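Local coordinates for protein TcpB (Brucella melitensis, PDB 4LQC) that is a TIR-domain protein of a bacterial pathogen, built on the flavodoxin-like alternation of parallel strands and helices found throughout the TIR family, at residues F9-A14 and F62-L67. The protein carries 2 engineered substitutions. Sequence-based numbering, arbitrary orientation.
Sequences FFIAHA and FGIVVL. Engineered in segment 9-14: A12 (natural residue Ser).
The ring of F10 lies across the backbone of G63, whose CA sits under one ring face in a CH-pi contact, 3.9 Å from the ring centroid; CE2 makes the closest approach to this CA, at 3.4 Å. The first torsion sets this up: CG stands between the backbone N and the carbonyl carbon (chi1 67°), which folds the ring over the neighbouring strand at a position with no side chain. Y41 meets the same ring from strand 36-43. On the opposite side of the sheet F9 and F62 approach obliquely, F9 CD1 lying 3.5 Å from F62 CB, while the CD1 methyl of I64 reaches the F9 ring, also obliquely. The H13 ring is held at its edge: ND1 donates to I11 O within its own strand (2.8 Å), the acceptor close to the ring plane.

Here two inner strands of the TIR domain's parallel sheet, of order 2-1-3-4-5, run side by side, and the ladder between them illustrates parallel pairing. F62 O accepts from F10 N, F10 O from I64 N, I64 O from A12 N and A12 O from V66 N, the last bond at 3.0 Å and nearly straight (171°). A12, an engineered residue, contributes both its N and its O. A water modelled between A14 N and V66 O may extend the ladder, though it sits too close to A14 N for the link to be certain.

Beside F9 and I64, the same face continues with I11, whose CD1 methyl touches I64 CG2. I11 CD1 also lies 3.6 Å from V66 CG2. Helix 18-31 packs on I11 through V22 and L25, and I98 of strand 95-100 meets I64.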
loop_
_atom_site.group_PDB
_atom_site.type_symbol
_atom_site.label_atom_id
_atom_site.label_comp_id
_atom_site.label_asym_id
_atom_site.label_seq_id
_atom_site.Cartn_x
_atom_site.Cartn_y
_atom_site.Cartn_z
ATOM N N PHE B 9 3.440 -23.491 -3.045
ATOM C CA PHE B 9 2.726 -22.290 -3.490
ATOM C C PHE B 9 2.776 -22.117 -4.998
ATOM O O PHE B 9 3.755 -22.511 -5.639
ATOM C CB PHE B 9 3.362 -21.044 -2.892
ATOM C CG PHE B 9 3.364 -21.019 -1.408
ATOM C CD1 PHE B 9 2.210 -20.693 -0.710
ATOM C CD2 PHE B 9 4.523 -21.295 -0.699
ATOM C CE1 PHE B 9 2.200 -20.663 0.670
ATOM C CE2 PHE B 9 4.528 -21.261 0.687
ATOM C CZ PHE B 9 3.362 -20.946 1.373
ATOM N N PHE B 10 1.731 -21.523 -5.571
ATOM C CA PHE B 10 1.883 -20.845 -6.857
ATOM C C PHE B 10 1.629 -19.384 -6.552
ATOM O O PHE B 10 0.921 -19.069 -5.583
ATOM C CB PHE B 10 0.940 -21.380 -7.941
ATOM C CG PHE B 10 -0.530 -21.112 -7.684
ATOM C CD1 PHE B 10 -1.177 -20.035 -8.293
ATOM C CD2 PHE B 10 -1.266 -21.943 -6.851
ATOM C CE1 PHE B 10 -2.516 -19.796 -8.070
ATOM C CE2 PHE B 10 -2.611 -21.708 -6.623
ATOM C CZ PHE B 10 -3.236 -20.627 -7.227
ATOM N N ILE B 11 2.223 -18.491 -7.339
ATOM C CA ILE B 11 2.012 -17.060 -7.123
ATOM C C ILE B 11 1.504 -16.337 -8.367
ATOM O O ILE B 11 2.251 -16.096 -9.323
ATOM C CB ILE B 11 3.249 -16.368 -6.513
ATOM C CG1 ILE B 11 2.996 -14.880 -6.354
ATOM C CG2 ILE B 11 4.469 -16.611 -7.357
ATOM C CD1 ILE B 11 3.885 -14.225 -5.310
ATOM N N ALA B 12 0.203 -16.036 -8.341
ATOM C CA ALA B 12 -0.476 -15.317 -9.404
ATOM C C ALA B 12 -0.230 -13.821 -9.262
ATOM O O ALA B 12 -0.364 -13.266 -8.178
ATOM C CB ALA B 12 -1.978 -15.609 -9.360
ATOM N N HIS B 13 0.113 -13.164 -10.362
ATOM C CA HIS B 13 0.524 -11.772 -10.292
ATOM C C HIS B 13 0.358 -11.129 -11.655
ATOM O O HIS B 13 0.348 -11.819 -12.680
ATOM C CB HIS B 13 1.997 -11.734 -9.933
ATOM C CG HIS B 13 2.857 -12.504 -10.883
ATOM N ND1 HIS B 13 2.938 -13.881 -10.865
ATOM C CD2 HIS B 13 3.667 -12.095 -11.889
ATOM C CE1 HIS B 13 3.766 -14.285 -11.814
ATOM N NE2 HIS B 13 4.221 -13.221 -12.451
ATOM N N ALA B 14 0.219 -9.811 -11.667
ATOM C CA ALA B 14 0.251 -9.067 -12.912
ATOM C C ALA B 14 1.689 -9.056 -13.425
ATOM O O ALA B 14 2.636 -9.103 -12.640
ATOM C CB ALA B 14 -0.251 -7.651 -12.685
ATOM N N PHE B 62 -1.039 -24.136 -1.601
ATOM C CA PHE B 62 -1.599 -22.800 -1.430
ATOM C C PHE B 62 -1.469 -21.889 -2.647
ATOM O O PHE B 62 -0.619 -22.090 -3.497
ATOM C CB PHE B 62 -0.970 -22.126 -0.214
ATOM C CG PHE B 62 -1.416 -22.715 1.089
ATOM C CD1 PHE B 62 -2.651 -22.381 1.625
ATOM C CD2 PHE B 62 -0.611 -23.616 1.769
ATOM C CE1 PHE B 62 -3.061 -22.921 2.829
ATOM C CE2 PHE B 62 -1.018 -24.165 2.966
ATOM C CZ PHE B 62 -2.237 -23.818 3.501
ATOM N N GLY B 63 -2.336 -20.886 -2.714
ATOM C CA GLY B 63 -2.274 -19.886 -3.757
ATOM C C GLY B 63 -2.010 -18.500 -3.188
ATOM O O GLY B 63 -2.682 -18.043 -2.253
ATOM N N ILE B 64 -0.999 -17.843 -3.743
ATOM C CA ILE B 64 -0.705 -16.460 -3.420
ATOM C C ILE B 64 -1.180 -15.609 -4.584
ATOM O O ILE B 64 -0.892 -15.902 -5.745
ATOM C CB ILE B 64 0.808 -16.231 -3.220
ATOM C CG1 ILE B 64 1.354 -17.133 -2.105
ATOM C CG2 ILE B 64 1.086 -14.782 -2.873
ATOM C CD1 ILE B 64 2.865 -17.055 -1.950
ATOM N N VAL B 65 -1.929 -14.568 -4.279
ATOM C CA VAL B 65 -2.338 -13.614 -5.294
ATOM C C VAL B 65 -1.822 -12.245 -4.869
ATOM O O VAL B 65 -2.188 -11.726 -3.810
ATOM C CB VAL B 65 -3.853 -13.541 -5.404
ATOM C CG1 VAL B 65 -4.240 -12.734 -6.622
ATOM C CG2 VAL B 65 -4.447 -14.935 -5.481
ATOM N N VAL B 66 -0.952 -11.673 -5.687
ATOM C CA VAL B 66 -0.408 -10.360 -5.417
ATOM C C VAL B 66 -1.409 -9.282 -5.832
ATOM O O VAL B 66 -1.519 -8.948 -7.014
ATOM C CB VAL B 66 0.907 -10.184 -6.170
ATOM C CG1 VAL B 66 1.587 -8.870 -5.778
ATOM C CG2 VAL B 66 1.800 -11.356 -5.869
ATOM N N LEU B 67 -2.135 -8.751 -4.848
ATOM C CA LEU B 67 -3.143 -7.721 -5.064
ATOM C C LEU B 67 -2.558 -6.322 -5.190
ATOM O O LEU B 67 -2.352 -5.643 -4.196
ATOM C CB LEU B 67 -4.115 -7.718 -3.896
ATOM C CG LEU B 67 -4.994 -8.959 -3.749
ATOM C CD1 LEU B 67 -6.073 -8.655 -2.700
ATOM C CD2 LEU B 67 -5.617 -9.308 -5.086
HETATM O O HOH W 1 0.436 -8.609 -9.430
#